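Local coordinates for cysteine synthase (PDB 5Z5C), which is a pyridoxal 5'-phosphate-dependent enzyme that produces hydrogen sulfide, probably by lyase chemistry on L-cysteine, at residues Y43-S48 against F85-A90; D145-S150 against N154-E159; L167-E172 against L178-F183. All blocks are in the same frame, centred on the assembly; numbering follows the deposited sequence.

Contact 1 of 3, residues Y43-S48 against F85-A90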
loop_
_atom_site.group_PDB
_atom_site.type_symbol
_atom_site.label_atom_id
_atom_site.label_comp_id
_atom_site.label_asym_id
_atom_site.label_seq_id
_atom_site.Cartn_x
_atom_site.Cartn_y
_atom_site.Cartn_z
ATOM N N TYR B 43 -3.928 3.126 2.270
ATOM C CA TYR B 43 -2.992 4.247 2.375
ATOM C C TYR B 43 -2.415 4.360 3.838
ATOM O O TYR B 43 -2.601 5.373 4.533
ATOM C CB TYR B 43 -3.711 5.561 2.080
ATOM C CG TYR B 43 -4.111 5.768 0.609
ATOM C CD1 TYR B 43 -5.194 5.093 0.057
ATOM C CD2 TYR B 43 -3.433 6.677 -0.194
ATOM C CE1 TYR B 43 -5.564 5.297 -1.261
ATOM C CE2 TYR B 43 -3.802 6.887 -1.514
ATOM C CZ TYR B 43 -4.871 6.193 -2.049
ATOM O OH TYR B 43 -5.247 6.408 -3.364
ATOM N N ASN B 44 -1.707 3.337 4.274
ATOM C CA ASN B 44 -1.248 3.150 5.623
ATOM C C ASN B 44 0.072 2.443 5.547
ATOM O O ASN B 44 0.380 1.847 4.527
ATOM C CB ASN B 44 -2.256 2.302 6.421
ATOM C CG ASN B 44 -3.292 3.153 7.117
ATOM O OD1 ASN B 44 -2.927 3.975 7.971
ATOM N ND2 ASN B 44 -4.585 2.959 6.789
ATOM N N LEU B 45 0.831 2.450 6.640
ATOM C CA LEU B 45 2.185 1.865 6.674
ATOM C C LEU B 45 2.339 0.517 6.014
ATOM O O LEU B 45 3.228 0.349 5.244
ATOM C CB LEU B 45 2.704 1.748 8.133
ATOM C CG LEU B 45 4.115 1.222 8.331
ATOM C CD1 LEU B 45 5.143 2.170 7.721
ATOM C CD2 LEU B 45 4.395 1.019 9.811
ATOM N N THR B 46 1.530 -0.470 6.387
ATOM C CA THR B 46 1.654 -1.834 5.857
ATOM C C THR B 46 0.455 -2.167 4.962
ATOM O O THR B 46 0.233 -3.319 4.636
ATOM C CB THR B 46 1.785 -2.902 6.957
ATOM O OG1 THR B 46 0.593 -2.993 7.761
ATOM C CG2 THR B 46 3.052 -2.662 7.856
ATOM N N GLY B 47 -0.331 -1.161 4.606
ATOM C CA GLY B 47 -1.444 -1.343 3.651
ATOM C C GLY B 47 -2.809 -1.643 4.264
ATOM O O GLY B 47 -3.698 -1.994 3.505
ATOM N N SER B 48 -2.979 -1.534 5.598
ATOM C CA SER B 48 -4.282 -1.854 6.205
ATOM C C SER B 48 -4.734 -0.916 7.305
ATOM O O SER B 48 -3.929 -0.302 7.992
ATOM C CB SER B 48 -4.333 -3.305 6.757
ATOM O OG SER B 48 -3.939 -3.423 8.118
ATOM N N PHE B 85 1.526 -5.066 13.797
ATOM C CA PHE B 85 2.332 -5.108 15.003
ATOM C C PHE B 85 3.761 -5.501 14.664
ATOM O O PHE B 85 4.676 -4.997 15.300
ATOM C CB PHE B 85 1.760 -6.074 16.093
ATOM C CG PHE B 85 0.632 -5.471 16.897
ATOM C CD1 PHE B 85 0.894 -4.558 17.897
ATOM C CD2 PHE B 85 -0.698 -5.750 16.582
ATOM C CE1 PHE B 85 -0.140 -3.983 18.627
ATOM C CE2 PHE B 85 -1.741 -5.192 17.322
ATOM C CZ PHE B 85 -1.458 -4.309 18.348
ATOM N N SER B 86 3.972 -6.419 13.710
ATOM C CA SER B 86 5.346 -6.763 13.332
ATOM C C SER B 86 6.128 -5.503 12.899
ATOM O O SER B 86 7.218 -5.206 13.432
ATOM C CB SER B 86 5.391 -7.823 12.251
ATOM O OG SER B 86 4.813 -9.031 12.711
ATOM N N ALA B 87 5.539 -4.730 11.991
ATOM C CA ALA B 87 6.200 -3.499 11.504
ATOM C C ALA B 87 6.362 -2.412 12.566
ATOM O O ALA B 87 7.445 -1.845 12.711
ATOM C CB ALA B 87 5.454 -2.930 10.294
ATOM N N MET B 88 5.287 -2.090 13.279
ATOM C CA MET B 88 5.328 -1.008 14.272
ATOM C C MET B 88 6.129 -1.445 15.495
ATOM O O MET B 88 6.866 -0.648 16.074
ATOM C CB MET B 88 3.904 -0.535 14.626
ATOM C CG MET B 88 3.846 0.745 15.460
ATOM S SD MET B 88 4.816 2.170 14.888
ATOM C CE MET B 88 3.841 2.702 13.482
ATOM N N GLY B 89 6.016 -2.721 15.866
ATOM C CA GLY B 89 6.891 -3.318 16.876
ATOM C C GLY B 89 8.374 -3.112 16.578
ATOM O O GLY B 89 9.156 -2.666 17.425
ATOM N N ALA B 90 8.755 -3.386 15.335
ATOM C CA ALA B 90 10.127 -3.254 14.918
ATOM C C ALA B 90 10.536 -1.781 14.919
ATOM O O ALA B 90 11.589 -1.451 15.390
ATOM C CB ALA B 90 10.295 -3.880 13.559
#

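Contact 2 of 3, residues D145-S150 against N154-E159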
loop_
_atom_site.group_PDB
_atom_site.type_symbol
_atom_site.label_atom_id
_atom_site.label_comp_id
_atom_site.label_asym_id
_atom_site.label_seq_id
_atom_site.Cartn_x
_atom_site.Cartn_y
_atom_site.Cartn_z
ATOM N N ASP B 145 7.813 -9.265 31.179
ATOM C CA ASP B 145 7.841 -7.988 30.426
ATOM C C ASP B 145 6.959 -8.000 29.165
ATOM O O ASP B 145 6.752 -6.948 28.543
ATOM C CB ASP B 145 9.281 -7.629 30.043
ATOM C CG ASP B 145 10.176 -7.472 31.254
ATOM O OD1 ASP B 145 9.657 -7.582 32.389
ATOM O OD2 ASP B 145 11.400 -7.249 31.074
ATOM N N THR B 146 6.439 -9.183 28.816
ATOM C CA THR B 146 5.634 -9.390 27.634
ATOM C C THR B 146 4.462 -8.411 27.546
ATOM O O THR B 146 3.674 -8.286 28.496
ATOM C CB THR B 146 5.069 -10.827 27.587
ATOM O OG1 THR B 146 6.131 -11.752 27.373
ATOM C CG2 THR B 146 4.055 -11.001 26.442
ATOM N N TYR B 147 4.344 -7.726 26.410
ATOM C CA TYR B 147 3.068 -7.091 26.082
ATOM C C TYR B 147 2.211 -7.950 25.148
ATOM O O TYR B 147 2.684 -8.403 24.104
ATOM C CB TYR B 147 3.263 -5.703 25.486
ATOM C CG TYR B 147 1.991 -4.937 25.339
ATOM C CD1 TYR B 147 1.395 -4.327 26.435
ATOM C CD2 TYR B 147 1.362 -4.828 24.103
ATOM C CE1 TYR B 147 0.203 -3.617 26.305
ATOM C CE2 TYR B 147 0.169 -4.124 23.962
ATOM C CZ TYR B 147 -0.401 -3.521 25.065
ATOM O OH TYR B 147 -1.579 -2.823 24.925
ATOM N N LEU B 148 0.950 -8.141 25.547
ATOM C CA LEU B 148 -0.052 -8.882 24.782
ATOM C C LEU B 148 -1.026 -7.870 24.211
ATOM O O LEU B 148 -1.726 -7.226 24.956
ATOM C CB LEU B 148 -0.818 -9.864 25.681
ATOM C CG LEU B 148 -0.055 -11.102 26.163
ATOM C CD1 LEU B 148 -0.822 -11.804 27.283
ATOM C CD2 LEU B 148 0.217 -12.062 25.006
ATOM N N PRO B 149 -1.030 -7.668 22.888
ATOM C CA PRO B 149 -2.056 -6.776 22.312
ATOM C C PRO B 149 -3.502 -7.172 22.596
ATOM O O PRO B 149 -4.343 -6.284 22.722
ATOM C CB PRO B 149 -1.769 -6.851 20.813
ATOM C CG PRO B 149 -0.287 -7.057 20.752
ATOM C CD PRO B 149 -0.006 -8.016 21.883
ATOM N N SER B 150 -3.769 -8.481 22.659
ATOM C CA SER B 150 -5.076 -9.030 23.071
ATOM C C SER B 150 -6.204 -8.444 22.207
ATOM O O SER B 150 -7.231 -7.984 22.706
ATOM C CB SER B 150 -5.337 -8.766 24.565
ATOM O OG SER B 150 -4.192 -9.104 25.325
ATOM N N ASN B 154 -9.034 -6.205 23.727
ATOM C CA ASN B 154 -8.371 -5.000 24.243
ATOM C C ASN B 154 -9.170 -3.745 23.815
ATOM O O ASN B 154 -9.388 -3.510 22.628
ATOM C CB ASN B 154 -6.892 -4.969 23.749
ATOM C CG ASN B 154 -6.077 -3.844 24.358
ATOM O OD1 ASN B 154 -6.624 -2.899 24.930
ATOM N ND2 ASN B 154 -4.740 -3.938 24.233
ATOM N N LEU B 155 -9.620 -2.953 24.794
ATOM C CA LEU B 155 -10.338 -1.690 24.522
ATOM C C LEU B 155 -9.561 -0.634 23.724
ATOM O O LEU B 155 -10.160 0.219 23.059
ATOM C CB LEU B 155 -10.844 -1.068 25.840
ATOM C CG LEU B 155 -12.127 -1.688 26.441
ATOM C CD1 LEU B 155 -12.562 -0.940 27.701
ATOM C CD2 LEU B 155 -13.263 -1.707 25.424
ATOM N N TYR B 156 -8.233 -0.675 23.821
ATOM C CA TYR B 156 -7.362 0.199 23.025
ATOM C C TYR B 156 -7.665 0.038 21.502
ATOM O O TYR B 156 -7.546 0.989 20.748
ATOM C CB TYR B 156 -5.886 -0.118 23.290
ATOM C CG TYR B 156 -5.389 0.268 24.711
ATOM C CD1 TYR B 156 -6.274 0.690 25.696
ATOM C CD2 TYR B 156 -4.041 0.191 25.034
ATOM C CE1 TYR B 156 -5.823 1.031 26.970
ATOM C CE2 TYR B 156 -3.581 0.529 26.297
ATOM C CZ TYR B 156 -4.475 0.948 27.261
ATOM O OH TYR B 156 -4.012 1.281 28.511
ATOM N N ASN B 157 -8.036 -1.174 21.092
ATOM C CA ASN B 157 -8.412 -1.487 19.733
ATOM C C ASN B 157 -9.636 -0.654 19.270
ATOM O O ASN B 157 -9.504 0.214 18.390
ATOM C CB ASN B 157 -8.630 -2.988 19.610
ATOM C CG ASN B 157 -9.011 -3.429 18.217
ATOM O OD1 ASN B 157 -9.263 -2.613 17.343
ATOM N ND2 ASN B 157 -9.056 -4.732 18.006
ATOM N N SER B 158 -10.796 -0.854 19.890
ATOM C CA SER B 158 -11.957 -0.053 19.563
ATOM C C SER B 158 -11.694 1.433 19.745
ATOM O O SER B 158 -12.151 2.237 18.921
ATOM C CB SER B 158 -13.236 -0.488 20.345
ATOM O OG SER B 158 -13.082 -0.344 21.744
ATOM N N GLU B 159 -10.952 1.795 20.785
ATOM C CA GLU B 159 -10.618 3.199 21.029
ATOM C C GLU B 159 -9.811 3.795 19.890
ATOM O O GLU B 159 -9.980 4.960 19.588
ATOM C CB GLU B 159 -9.778 3.406 22.298
ATOM C CG GLU B 159 -10.501 3.313 23.652
ATOM C CD GLU B 159 -9.546 3.214 24.829
ATOM O OE1 GLU B 159 -8.441 3.795 24.760
ATOM O OE2 GLU B 159 -9.884 2.530 25.818
#

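Contact 3 of 3, residues L167-E172 against L178-F183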
loop_
_atom_site.group_PDB
_atom_site.type_symbol
_atom_site.label_atom_id
_atom_site.label_comp_id
_atom_site.label_asym_id
_atom_site.label_seq_id
_atom_site.Cartn_x
_atom_site.Cartn_y
_atom_site.Cartn_z
ATOM N N LEU B 167 -13.264 9.598 13.805
ATOM C CA LEU B 167 -13.309 11.056 13.845
ATOM C C LEU B 167 -13.088 11.658 12.460
ATOM O O LEU B 167 -13.757 12.639 12.095
ATOM C CB LEU B 167 -12.286 11.580 14.839
ATOM C CG LEU B 167 -12.185 13.081 15.047
ATOM C CD1 LEU B 167 -13.525 13.697 15.416
ATOM C CD2 LEU B 167 -11.126 13.382 16.088
ATOM N N GLU B 168 -12.185 11.050 11.682
ATOM C CA GLU B 168 -11.987 11.430 10.299
ATOM C C GLU B 168 -13.302 11.347 9.527
ATOM O O GLU B 168 -13.614 12.267 8.752
ATOM C CB GLU B 168 -10.950 10.532 9.612
ATOM C CG GLU B 168 -9.513 10.803 10.056
ATOM C CD GLU B 168 -8.500 9.899 9.378
ATOM O OE1 GLU B 168 -8.764 9.442 8.245
ATOM O OE2 GLU B 168 -7.411 9.698 9.956
ATOM N N ILE B 169 -14.055 10.260 9.766
ATOM C CA ILE B 169 -15.326 10.060 9.092
ATOM C C ILE B 169 -16.284 11.160 9.429
ATOM O O ILE B 169 -16.883 11.747 8.528
ATOM C CB ILE B 169 -15.959 8.665 9.365
ATOM C CG1 ILE B 169 -15.239 7.589 8.548
ATOM C CG2 ILE B 169 -17.437 8.637 9.008
ATOM C CD1 ILE B 169 -15.343 6.199 9.106
ATOM N N VAL B 170 -16.468 11.433 10.711
ATOM C CA VAL B 170 -17.422 12.487 11.105
ATOM C C VAL B 170 -16.977 13.844 10.552
ATOM O O VAL B 170 -17.784 14.571 10.035
ATOM C CB VAL B 170 -17.565 12.567 12.644
ATOM C CG1 VAL B 170 -18.293 13.841 13.056
ATOM C CG2 VAL B 170 -18.308 11.314 13.149
ATOM N N ASN B 171 -15.683 14.163 10.627
ATOM C CA ASN B 171 -15.217 15.440 10.119
ATOM C C ASN B 171 -15.399 15.574 8.585
ATOM O O ASN B 171 -15.756 16.643 8.105
ATOM C CB ASN B 171 -13.795 15.726 10.533
ATOM C CG ASN B 171 -13.672 15.962 12.030
ATOM O OD1 ASN B 171 -14.636 16.378 12.680
ATOM N ND2 ASN B 171 -12.500 15.715 12.571
ATOM N N GLU B 172 -15.172 14.514 7.834
ATOM C CA GLU B 172 -15.178 14.711 6.411
ATOM C C GLU B 172 -16.647 14.708 5.879
ATOM O O GLU B 172 -16.981 15.557 5.047
ATOM C CB GLU B 172 -14.081 13.875 5.682
ATOM C CG GLU B 172 -14.082 12.351 5.771
ATOM C CD GLU B 172 -12.730 11.720 6.090
ATOM O OE1 GLU B 172 -11.695 12.419 6.082
ATOM O OE2 GLU B 172 -12.711 10.526 6.440
ATOM N N LEU B 178 -23.289 16.517 4.937
ATOM C CA LEU B 178 -24.102 15.334 4.872
ATOM C C LEU B 178 -24.194 14.734 6.254
ATOM O O LEU B 178 -23.161 14.442 6.898
ATOM C CB LEU B 178 -23.503 14.325 3.903
ATOM C CG LEU B 178 -23.283 14.808 2.465
ATOM C CD1 LEU B 178 -22.484 13.778 1.668
ATOM C CD2 LEU B 178 -24.627 15.161 1.784
ATOM N N ASN B 179 -25.409 14.535 6.716
ATOM C CA ASN B 179 -25.680 13.665 7.844
ATOM C C ASN B 179 -25.379 12.223 7.482
ATOM O O ASN B 179 -25.605 11.836 6.356
ATOM C CB ASN B 179 -27.149 13.762 8.237
ATOM C CG ASN B 179 -27.420 14.948 9.134
ATOM O OD1 ASN B 179 -27.162 16.084 8.762
ATOM N ND2 ASN B 179 -27.909 14.677 10.340
ATOM N N ILE B 180 -24.904 11.438 8.439
ATOM C CA ILE B 180 -24.657 10.001 8.265
ATOM C C ILE B 180 -25.891 9.234 8.749
ATOM O O ILE B 180 -26.247 9.314 9.930
ATOM C CB ILE B 180 -23.438 9.538 9.103
ATOM C CG1 ILE B 180 -22.151 10.200 8.594
ATOM C CG2 ILE B 180 -23.321 8.009 9.120
ATOM C CD1 ILE B 180 -20.952 9.991 9.535
ATOM N N ASP B 181 -26.506 8.470 7.846
ATOM C CA ASP B 181 -27.683 7.643 8.165
ATOM C C ASP B 181 -27.276 6.266 8.618
ATOM O O ASP B 181 -27.975 5.608 9.380
ATOM C CB ASP B 181 -28.609 7.579 6.945
ATOM C CG ASP B 181 -29.150 8.939 6.579
ATOM O OD1 ASP B 181 -29.710 9.598 7.440
ATOM O OD2 ASP B 181 -28.976 9.366 5.425
ATOM N N GLY B 182 -26.116 5.812 8.160
ATOM C CA GLY B 182 -25.602 4.545 8.619
ATOM C C GLY B 182 -24.152 4.242 8.242
ATOM O O GLY B 182 -23.558 4.877 7.368
ATOM N N PHE B 183 -23.636 3.223 8.906
ATOM C CA PHE B 183 -22.293 2.709 8.726
ATOM C C PHE B 183 -22.351 1.180 8.883
ATOM O O PHE B 183 -23.014 0.698 9.804
ATOM C CB PHE B 183 -21.356 3.282 9.801
ATOM C CG PHE B 183 -19.974 2.683 9.779
ATOM C CD1 PHE B 183 -18.970 3.242 8.967
ATOM C CD2 PHE B 183 -19.694 1.546 10.484
ATOM C CE1 PHE B 183 -17.710 2.676 8.897
ATOM C CE2 PHE B 183 -18.441 0.985 10.438
ATOM C CZ PHE B 183 -17.453 1.549 9.639
#

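Contact 1 of 3, residues Y43-S48 against F85-A90
A small, purely apolar contact joins Leu45 and Thr46, in the loop between strand 33-37 and helix 50-57, to Ala87 and Met88 on helix 80-91. The loop offers neighbouring side chains to the helix because Asn44 to Gly47 form a type I turn, closed by Gly47 N to Asn44 O at 3.1 Å. The methyl CG2 of Thr46 presses on Ala87 CB at 3.4 Å, tighter than ordinary carbon contact. Leu45 reaches out with CG anti to the backbone N (chi1 -177°), and its CD2 methyl touches both Ala87 CB, at 4.1 Å, and Met88 CE. The methionine gets there by bending twice along its chain, which carries CE back across the leucine at about a right angle.

The other branch of Thr46 behaves differently: OG1 turns aside to a hydrogen bond with Asp51 of helix 50-57. On the subunit interface, Leu45 also packs on Tyr43 of the second subunit, and a dimethyl-lysine side chain of that subunit bonds to Thr46 O.

Thr46 lies about 9 Å from the bound cofactor by its side chain, just ahead of Lys50, the position of the Schiff-base lysine in relatives. The two branches of Thr46 thus have different partners, the methyl seated on a helix methyl and the hydroxyl bonded to Asp51, which should leave its side chain little rotational freedom.

Contact 2 of 3, residues D145-S150 against N154-E159
The N-terminal cap of helix 155-163 is the element at work here, and its capping residue, Asn154, also takes hold of Tyr147, Pro149 and Ser150 in the preceding loop. Asn154 OD1 accepts from Tyr156 N at 3.0 Å, the donor lying above the carbonyl plane of the side chain and well off its lone pairs. Asn154 ND2 donates to Pro149 O at 2.8 Å, a fairly straight bond (156° at the hydrogen) with the acceptor almost exactly in the amide plane. Both ends of one flat group are therefore engaged, which fixes its rotation.

A chi1 of -173° turns the Asn154 amide away from its own backbone N, and it comes up against Tyr147, which approaches from the opposite direction. Asn154 ND2 makes a weak bond to Tyr147 OH at 3.4 Å, with amide and ring planes 56° apart. Tyr147 OH also rests against Tyr156 CD2 at 3.9 Å, while the hydroxyl of Tyr156 is bonded to Glu66. At the backbone, Asn154 N gives a short but poorly aligned, weak bond to Ser150 O, 2.7 Å away, and Ser153 OG uses that carbonyl too. Ser150 sits in the left-handed helical region, a kink where the extended loop turns toward the helix.

Upstream, Tyr147 pairs by its backbone with Pro72 and Val74, beside strand 73-76. Downstream, Asn157 ND2 bonds to Thr189 OG1, a residue of the cofactor site. Accepting from an amide of the first helical turn makes Asn154 a side-chain N-cap; its grip on the incoming loop through ND2 is an addition of this site.

Contact 3 of 3, residues L167-E172 against L178-F183
Ile169, on the final turn of helix 165-172, faces an extended backbone that carries Ile180 and then enters strand 182-186 at Gly182 and Phe183, with the CA atoms of Ile169 and Ile180 9.4 Å apart. The two segments meet through apolar side chains, with no backbone bond between them. Ile169 works with both of its branches: the CG2 methyl, anti to the backbone N, meets Ile180 CD1 at 3.8 Å, and the longer arm ends in CD1, which comes to Phe183 CE1 at 4.2 Å. Ile180 stretches its own CG1-CD1 arm out toward the helix, and the two isoleucines cross at about a right angle. Against the phenylalanine ring the methyl arrives obliquely.

Residues three apart on a straight strand would point to opposite faces, yet Ile180 and Phe183 both point at the helix. The likely reason is Asp181, whose backbone (phi -90°, psi -27°) leaves the extended conformation and so probably shifts the alternation before Gly182. The side chain of Asp181 is used as well, OD2 accepting from Val296 N.

Such packing is the helix-on-sheet layer of an alpha/beta domain with a parallel sheet. Strand 182-186 is an inner strand, flanked by strands 210-214 and 297-298, and it leads through Gly188, Thr189 and Gly190 to Thr192 at the start of helix 191-196, all four of which bind pyridoxal 5'-phosphate. That helix joins the same apolar layer: its Ile196 touches both Ile169 and Phe183.

On the helix side, Met22 of strand 22-28 also lies against Ile169. Next to Ile169 in the chain, Glu168 has charged partners instead: its OE1 forms a salt bridge with Arg52 NH2 and also bonds to the dimethyl-lysine at position 39.

Read from the N terminus, the three contacts follow in series, none enclosing or crossing another. Contact 1 closes the longest loop: the 36 residues between its segments include helix 50-57 and strand 73-76, and it ties the loop ahead of Lys50 to helix 80-91. Contact 2 spans only three intervening residues, where an extended loop becomes helix 155-163. The next helix, 165-172, belongs to contact 3, which bridges five residues to reach strand 182-186 of the four-stranded parallel sheet. Contacts 1 and 2 touch directly, Phe85 CZ packing on Pro149 CB at 3.6 Å, whereas contact 3 stays about 8 Å, between nearest atoms, from either.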